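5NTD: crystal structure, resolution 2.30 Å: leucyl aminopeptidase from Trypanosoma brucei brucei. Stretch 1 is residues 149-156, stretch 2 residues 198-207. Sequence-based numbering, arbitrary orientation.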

ATOM      1  N   ALA G 149       1.694  49.011  -8.495  1.00 36.79           N
ATOM      2  CA  ALA G 149       0.623  48.170  -7.929  1.00 35.72           C
ATOM      3  C   ALA G 149       0.981  47.936  -6.476  1.00 36.12           C
ATOM      4  O   ALA G 149       1.458  46.877  -6.081  1.00 35.80           O
ATOM      5  CB  ALA G 149       0.469  46.880  -8.693  1.00 35.62           C
ATOM      6  N   VAL G 150       0.738  48.951  -5.671  1.00 35.96           N
ATOM      7  CA  VAL G 150       1.396  49.043  -4.353  1.00 38.25           C
ATOM      8  C   VAL G 150       1.007  47.957  -3.361  1.00 37.27           C
ATOM      9  O   VAL G 150       1.835  47.444  -2.634  1.00 37.70           O
ATOM     10  CB  VAL G 150       1.259  50.431  -3.699  1.00 39.03           C
ATOM     11  CG1 VAL G 150       1.893  51.487  -4.595  1.00 39.78           C
ATOM     12  CG2 VAL G 150      -0.187  50.782  -3.403  1.00 38.00           C
ATOM     13  N   LEU G 151      -0.262  47.607  -3.337  1.00 39.15           N
ATOM     14  CA  LEU G 151      -0.738  46.589  -2.360  1.00 40.19           C
ATOM     15  C   LEU G 151      -0.162  45.185  -2.658  1.00 36.40           C
ATOM     16  O   LEU G 151       0.430  44.575  -1.776  1.00 36.71           O
ATOM     17  CB  LEU G 151      -2.267  46.513  -2.268  1.00 43.48           C
ATOM     18  CG  LEU G 151      -2.671  45.709  -1.023  1.00 47.02           C
ATOM     19  CD1 LEU G 151      -3.214  46.638   0.037  1.00 49.92           C
ATOM     20  CD2 LEU G 151      -3.701  44.651  -1.361  1.00 50.93           C
ATOM     21  N   PRO G 152      -0.353  44.672  -3.879  1.00 33.24           N
ATOM     22  CA  PRO G 152       0.227  43.360  -4.153  1.00 32.87           C
ATOM     23  C   PRO G 152       1.740  43.324  -4.022  1.00 33.52           C
ATOM     24  O   PRO G 152       2.283  42.318  -3.561  1.00 33.07           O
ATOM     25  CB  PRO G 152      -0.202  43.052  -5.587  1.00 31.34           C
ATOM     26  CG  PRO G 152      -0.658  44.329  -6.157  1.00 32.42           C
ATOM     27  CD  PRO G 152      -1.135  45.162  -5.015  1.00 32.29           C
ATOM     28  N   ILE G 153       2.408  44.408  -4.386  1.00 33.31           N
ATOM     29  CA  ILE G 153       3.883  44.477  -4.234  1.00 33.17           C
ATOM     30  C   ILE G 153       4.263  44.487  -2.772  1.00 31.95           C
ATOM     31  O   ILE G 153       5.206  43.825  -2.368  1.00 33.75           O
ATOM     32  CB  ILE G 153       4.539  45.629  -4.995  1.00 34.89           C
ATOM     33  CG1 ILE G 153       4.969  45.147  -6.382  1.00 36.33           C
ATOM     34  CG2 ILE G 153       5.841  46.040  -4.323  1.00 36.58           C
ATOM     35  CD1 ILE G 153       3.961  45.383  -7.433  1.00 38.20           C
ATOM     36  N   ALA G 154       3.510  45.209  -1.972  1.00 30.00           N
ATOM     37  CA  ALA G 154       3.813  45.267  -0.528  1.00 29.21           C
ATOM     38  C   ALA G 154       3.780  43.882   0.116  1.00 29.17           C
ATOM     39  O   ALA G 154       4.658  43.508   0.869  1.00 30.16           O
ATOM     40  CB  ALA G 154       2.852  46.186   0.177  1.00 29.21           C
ATOM     41  N   ALA G 155       2.720  43.156  -0.168  1.00 29.53           N
ATOM     42  CA  ALA G 155       2.557  41.799   0.360  1.00 30.05           C
ATOM     43  C   ALA G 155       3.653  40.853  -0.210  1.00 28.54           C
ATOM     44  O   ALA G 155       4.175  40.026   0.484  1.00 26.85           O
ATOM     45  CB  ALA G 155       1.154  41.267   0.055  1.00 30.83           C
ATOM     46  N   ALA G 156       3.950  41.034  -1.487  1.00 28.69           N
ATOM     47  CA  ALA G 156       4.927  40.211  -2.191  1.00 27.83           C
ATOM     48  C   ALA G 156       6.300  40.339  -1.582  1.00 27.53           C
ATOM     49  O   ALA G 156       7.010  39.352  -1.409  1.00 28.11           O
ATOM     50  CB  ALA G 156       4.986  40.568  -3.654  1.00 27.62           C
TER
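Stretch 2, residues 198-207: DLEAVATSTQ

How does the second stretch run relative to the first? Residues 198-207 are helical throughout, part of a longer helix that begins before Asp198 and continues past Gln207. In stretch 1, Ala149 takes the N-cap position and the helix follows from Val150 onward, with the backbone hydrogen bond from Ile153 N to Ala149 O (3.1 Å) closing its first turn. The two helices point broadly the same way, their N-to-C directions differing by 41° with a signed crossing angle of -41°, and their axes come within 8.8 Å of each other. The backbones are nearest at two alanines, where the CA atoms of Ala155 and Ala203 are 5.5 Å apart. Methyl side chains at these positions take up little room between the helices.

Which residue of stretch 2 is most covered by stretch 1? It is Leu199, with 71 Å² of its surface covered. Its CA-to-CB bond points sideways, but the end of the side chain comes nearer, with chi1 at -68° (m) and chi2 at 176° (t). Leu199 CD1 lies 4.1 Å from Val150 CB, and Leu199 CD2 lies 3.9 Å from Ala154 CB while also reaching Val150, 4.3 Å from Val150 CG2. Val150 and Ala154 are one helical turn apart, joined by the backbone bond from Ala154 N to Val150 O (2.9 Å), so a single leucine can touch both. Leu199 CD2 also approaches backbone, at 4.0 Å from Val150 O and 4.4 Å from Leu151 CA.

What does Ala154 contribute from the other side? It has the largest covered area in stretch 1, 52 Å², and its CA-to-CB bond points toward stretch 2. Because the side chain ends at CB, the leucine methyl packs directly on it. The carbonyl of the same residue reaches the next part of the partner helix, with Ala154 O 4.3 Å from Ala203 CB. Thus Ala154 meets residues one turn apart on stretch 2, Leu199 and Ala203, which are themselves linked by the bond from Ala203 N to Leu199 O (2.9 Å).

How is the contact extended beyond this centre? Val202, with 46 Å² covered, points its CA-to-CB bond toward stretch 1, and its CG2 lies 4.3 Å from Leu151 CD1. Leu151 starts sideways, yet its end comes nearer, which brings the two branched apolar side chains together. Farther along both helices, Thr206 sits against Ala155: Thr206 CG2 is 4.1 Å from Ala155 O, and Thr206 OG1 is 4.1 Å from Ala155 CB.

What holds the two stretches together? No hydrogen bond crosses between them, and the 327 Å² buried in total, counting both sides, comes from van der Waals packing, chiefly of apolar groups. The backbone polar groups are largely engaged within each helix, and the hydroxyl of Thr204 bonds inside its own stretch, from Thr204 OG1 to Glu200 O at 2.6 Å.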

ATOM      1  N   ASP G 198       0.377  52.597   6.132  1.00 33.32           N
ATOM      2  CA  ASP G 198      -0.682  51.624   5.861  1.00 32.92           C
ATOM      3  C   ASP G 198      -0.106  50.355   5.178  1.00 33.39           C
ATOM      4  O   ASP G 198      -0.521  49.219   5.473  1.00 31.85           O
ATOM      5  CB  ASP G 198      -1.778  52.236   4.971  1.00 33.78           C
ATOM      6  CG  ASP G 198      -2.640  53.275   5.710  1.00 33.67           C
ATOM      7  OD1 ASP G 198      -2.245  53.719   6.811  1.00 33.71           O
ATOM      8  OD2 ASP G 198      -3.773  53.544   5.226  1.00 33.13           O
ATOM      9  N   LEU G 199       0.803  50.575   4.229  1.00 31.55           N
ATOM     10  CA  LEU G 199       1.489  49.462   3.566  1.00 32.33           C
ATOM     11  C   LEU G 199       2.317  48.682   4.580  1.00 32.26           C
ATOM     12  O   LEU G 199       2.364  47.448   4.550  1.00 34.83           O
ATOM     13  CB  LEU G 199       2.367  49.923   2.423  1.00 32.50           C
ATOM     14  CG  LEU G 199       1.591  50.491   1.232  1.00 33.22           C
ATOM     15  CD1 LEU G 199       2.564  51.029   0.178  1.00 33.21           C
ATOM     16  CD2 LEU G 199       0.678  49.451   0.604  1.00 33.31           C
ATOM     17  N   GLU G 200       2.926  49.382   5.515  1.00 32.41           N
ATOM     18  CA  GLU G 200       3.649  48.694   6.616  1.00 35.23           C
ATOM     19  C   GLU G 200       2.742  47.793   7.446  1.00 32.85           C
ATOM     20  O   GLU G 200       3.114  46.676   7.789  1.00 36.57           O
ATOM     21  CB  GLU G 200       4.324  49.658   7.574  1.00 37.30           C
ATOM     22  CG  GLU G 200       5.650  50.162   7.061  1.00 38.28           C
ATOM     23  CD  GLU G 200       6.367  51.024   8.071  1.00 40.47           C
ATOM     24  OE1 GLU G 200       6.219  50.798   9.302  1.00 42.74           O
ATOM     25  OE2 GLU G 200       7.107  51.920   7.628  1.00 44.75           O
ATOM     26  N   ALA G 201       1.562  48.278   7.737  1.00 32.07           N
ATOM     27  CA  ALA G 201       0.577  47.488   8.510  1.00 31.95           C
ATOM     28  C   ALA G 201       0.197  46.186   7.773  1.00 32.12           C
ATOM     29  O   ALA G 201       0.122  45.106   8.373  1.00 31.93           O
ATOM     30  CB  ALA G 201      -0.661  48.282   8.804  1.00 31.13           C
ATOM     31  N   VAL G 202       0.021  46.302   6.471  1.00 30.85           N
ATOM     32  CA  VAL G 202      -0.267  45.120   5.599  1.00 31.96           C
ATOM     33  C   VAL G 202       0.895  44.122   5.609  1.00 30.61           C
ATOM     34  O   VAL G 202       0.715  42.937   5.809  1.00 29.05           O
ATOM     35  CB  VAL G 202      -0.561  45.543   4.141  1.00 31.72           C
ATOM     36  CG1 VAL G 202      -0.644  44.346   3.207  1.00 31.20           C
ATOM     37  CG2 VAL G 202      -1.867  46.304   4.101  1.00 33.33           C
ATOM     38  N   ALA G 203       2.080  44.657   5.379  1.00 31.21           N
ATOM     39  CA  ALA G 203       3.294  43.831   5.368  1.00 30.49           C
ATOM     40  C   ALA G 203       3.504  43.161   6.708  1.00 30.25           C
ATOM     41  O   ALA G 203       3.877  41.983   6.797  1.00 30.22           O
ATOM     42  CB  ALA G 203       4.500  44.652   5.028  1.00 31.46           C
ATOM     43  N   THR G 204       3.217  43.903   7.761  1.00 29.02           N
ATOM     44  CA  THR G 204       3.327  43.357   9.134  1.00 28.46           C
ATOM     45  C   THR G 204       2.391  42.149   9.316  1.00 27.91           C
ATOM     46  O   THR G 204       2.780  41.136   9.901  1.00 28.74           O
ATOM     47  CB  THR G 204       3.027  44.447  10.184  1.00 28.23           C
ATOM     48  OG1 THR G 204       3.954  45.516   9.975  1.00 28.81           O
ATOM     49  CG2 THR G 204       3.178  43.911  11.624  1.00 28.03           C
ATOM     50  N   SER G 205       1.156  42.289   8.848  1.00 25.98           N
ATOM     51  CA  SER G 205       0.162  41.215   8.977  1.00 25.93           C
ATOM     52  C   SER G 205       0.537  39.982   8.129  1.00 26.80           C
ATOM     53  O   SER G 205       0.364  38.857   8.557  1.00 26.29           O
ATOM     54  CB  SER G 205      -1.223  41.696   8.624  1.00 26.11           C
ATOM     55  OG  SER G 205      -1.849  42.270   9.771  1.00 26.70           O
ATOM     56  N   THR G 206       1.053  40.211   6.926  1.00 26.46           N
ATOM     57  CA  THR G 206       1.548  39.117   6.093  1.00 26.24           C
ATOM     58  C   THR G 206       2.643  38.314   6.834  1.00 27.17           C
ATOM     59  O   THR G 206       2.635  37.091   6.850  1.00 26.05           O
ATOM     60  CB  THR G 206       2.140  39.633   4.794  1.00 27.32           C
ATOM     61  OG1 THR G 206       1.110  40.271   4.046  1.00 27.26           O
ATOM     62  CG2 THR G 206       2.727  38.484   3.940  1.00 28.63           C
ATOM     63  N   GLN G 207       3.553  39.050   7.471  1.00 27.86           N
ATOM     64  CA  GLN G 207       4.708  38.464   8.163  1.00 27.26           C
ATOM     65  C   GLN G 207       4.368  37.845   9.506  1.00 27.83           C
ATOM     66  O   GLN G 207       4.926  36.822   9.877  1.00 28.08           O
ATOM     67  CB  GLN G 207       5.817  39.461   8.330  1.00 26.60           C
ATOM     68  CG  GLN G 207       6.427  39.829   6.989  1.00 27.95           C
ATOM     69  CD  GLN G 207       7.528  40.864   7.104  1.00 28.54           C
ATOM     70  OE1 GLN G 207       7.597  41.611   8.093  1.00 29.49           O
ATOM     71  NE2 GLN G 207       8.365  40.936   6.090  1.00 27.72           N
TER